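Local coordinates for protein cytosolic phospholipase A2 delta (PDB 5IZ5) that hydrolyses glycerophospholipids at the sn-2 position in a calcium-dependent manner, preferring linoleic acid there, with a C2 domain that mediates calcium-dependent membrane association, at residues L53-A58 / N90-S95. The protein carries 3 engineered substitutions. Numbering follows the deposited sequence.
Sequences LQLSTA and NVLELS
The side-chain amide of Q54 and the carboxylate of E93 lie side by side and point the same way, their planes 72° apart. E93 OE1 turns its anti lone pair, the one away from OE2, to S95 OG at 2.8 Å and has a long, weak ion pair with K110. At the other end, the carboxamide of N90 receives T57 OG1 in its plane at OD1 (2.6 Å), while ND2 hydrogen-bonds to the backbone O of Q85. An alanine at E93 would probably leave S95 OG without this acceptor and the K110 charge without its distant mate. Strands 49-55 and 91-98 are the antiparallel central pair of a four-stranded sheet in the beta-sandwich of the N-terminal C2 domain. Q54 and E93 form a hydrogen-bonded pair, with E93 N to Q54 O at 2.7 Å. L53, L55, L92 and L94 occupy the opposite face, turned to the sandwich interior, where L53 CD2 meets L94 CD2 at 3.8 Å; F80 packs on L53, F82 on L55 and F142, from the facing sheet, on L92. A type I turn runs from L55 to A58; S56 N still reaches V91 O (2.9 Å), and S56 OG, placed between the backbone N and the carbonyl carbon (chi1 60°), accepts a hydrogen bond from V91 N at 2.9 Å.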
loop_
_atom_site.group_PDB
_atom_site.type_symbol
_atom_site.label_atom_id
_atom_site.label_comp_id
_atom_site.label_asym_id
_atom_site.label_seq_id
_atom_site.Cartn_x
_atom_site.Cartn_y
_atom_site.Cartn_z
ATOM N N LEU B 53 28.188 10.911 -10.165
ATOM C CA LEU B 53 27.980 10.701 -8.735
ATOM C C LEU B 53 26.574 11.130 -8.355
ATOM O O LEU B 53 26.154 12.256 -8.643
ATOM C CB LEU B 53 28.972 11.496 -7.890
ATOM C CG LEU B 53 30.463 11.380 -8.191
ATOM C CD1 LEU B 53 31.245 12.170 -7.153
ATOM C CD2 LEU B 53 30.925 9.934 -8.205
ATOM N N GLN B 54 25.853 10.222 -7.708
ATOM C CA GLN B 54 24.537 10.507 -7.168
ATOM C C GLN B 54 24.503 10.014 -5.736
ATOM O O GLN B 54 25.063 8.973 -5.420
ATOM C CB GLN B 54 23.465 9.783 -7.969
ATOM C CG GLN B 54 23.375 10.193 -9.423
ATOM C CD GLN B 54 22.598 9.165 -10.212
ATOM O OE1 GLN B 54 23.066 8.038 -10.386
ATOM N NE2 GLN B 54 21.410 9.522 -10.665
ATOM N N LEU B 55 23.824 10.759 -4.882
ATOM C CA LEU B 55 23.632 10.373 -3.497
ATOM C C LEU B 55 22.156 10.099 -3.309
ATOM O O LEU B 55 21.322 10.912 -3.696
ATOM C CB LEU B 55 24.092 11.490 -2.562
ATOM C CG LEU B 55 24.144 11.175 -1.067
ATOM C CD1 LEU B 55 25.201 10.126 -0.753
ATOM C CD2 LEU B 55 24.401 12.441 -0.265
ATOM N N SER B 56 21.840 8.952 -2.715
ATOM C CA SER B 56 20.454 8.512 -2.545
ATOM C C SER B 56 19.581 9.539 -1.813
ATOM O O SER B 56 18.378 9.603 -2.039
ATOM C CB SER B 56 20.421 7.166 -1.809
ATOM O OG SER B 56 21.028 7.265 -0.532
ATOM N N THR B 57 20.197 10.332 -0.941
ATOM C CA THR B 57 19.501 11.331 -0.126
ATOM C C THR B 57 19.612 12.773 -0.684
ATOM O O THR B 57 19.262 13.751 -0.010
ATOM C CB THR B 57 20.038 11.294 1.321
ATOM O OG1 THR B 57 21.460 11.433 1.302
ATOM C CG2 THR B 57 19.679 9.964 1.991
ATOM N N ALA B 58 20.102 12.895 -1.914
ATOM C CA ALA B 58 20.119 14.167 -2.634
ATOM C C ALA B 58 19.622 13.941 -4.070
ATOM O O ALA B 58 20.365 14.120 -5.045
ATOM C CB ALA B 58 21.517 14.743 -2.640
ATOM N N ASN B 90 22.901 6.876 3.795
ATOM C CA ASN B 90 23.430 7.573 2.636
ATOM C C ASN B 90 24.145 6.584 1.734
ATOM O O ASN B 90 25.170 6.014 2.121
ATOM C CB ASN B 90 24.402 8.657 3.078
ATOM C CG ASN B 90 23.716 9.782 3.820
ATOM O OD1 ASN B 90 22.867 10.478 3.261
ATOM N ND2 ASN B 90 24.075 9.964 5.090
ATOM N N VAL B 91 23.580 6.357 0.552
ATOM C CA VAL B 91 24.180 5.467 -0.422
ATOM C C VAL B 91 24.657 6.302 -1.598
ATOM O O VAL B 91 23.877 7.010 -2.235
ATOM C CB VAL B 91 23.196 4.386 -0.904
ATOM C CG1 VAL B 91 23.883 3.438 -1.882
ATOM C CG2 VAL B 91 22.648 3.601 0.276
ATOM N N LEU B 92 25.948 6.216 -1.874
ATOM C CA LEU B 92 26.545 6.945 -2.971
ATOM C C LEU B 92 26.627 6.021 -4.176
ATOM O O LEU B 92 27.131 4.904 -4.078
ATOM C CB LEU B 92 27.931 7.426 -2.581
ATOM C CG LEU B 92 28.641 8.310 -3.606
ATOM C CD1 LEU B 92 27.982 9.675 -3.718
ATOM C CD2 LEU B 92 30.096 8.466 -3.218
ATOM N N GLU B 93 26.097 6.479 -5.303
ATOM C CA GLU B 93 26.190 5.735 -6.545
ATOM C C GLU B 93 27.303 6.339 -7.387
ATOM O O GLU B 93 27.297 7.537 -7.659
ATOM C CB GLU B 93 24.871 5.784 -7.310
ATOM C CG GLU B 93 24.847 4.874 -8.530
ATOM C CD GLU B 93 23.644 5.110 -9.418
ATOM O OE1 GLU B 93 23.830 5.179 -10.654
ATOM O OE2 GLU B 93 22.522 5.240 -8.884
ATOM N N LEU B 94 28.258 5.505 -7.779
ATOM C CA LEU B 94 29.318 5.913 -8.689
ATOM C C LEU B 94 29.199 5.078 -9.960
ATOM O O LEU B 94 29.386 3.859 -9.933
ATOM C CB LEU B 94 30.690 5.728 -8.044
ATOM C CG LEU B 94 30.881 6.399 -6.679
ATOM C CD1 LEU B 94 30.498 5.460 -5.545
ATOM C CD2 LEU B 94 32.315 6.855 -6.490
ATOM N N SER B 95 28.862 5.743 -11.062
ATOM C CA SER B 95 28.656 5.080 -12.346
ATOM C C SER B 95 29.585 5.666 -13.404
ATOM O O SER B 95 29.730 6.885 -13.496
ATOM C CB SER B 95 27.205 5.246 -12.798
ATOM O OG SER B 95 26.310 4.642 -11.883
#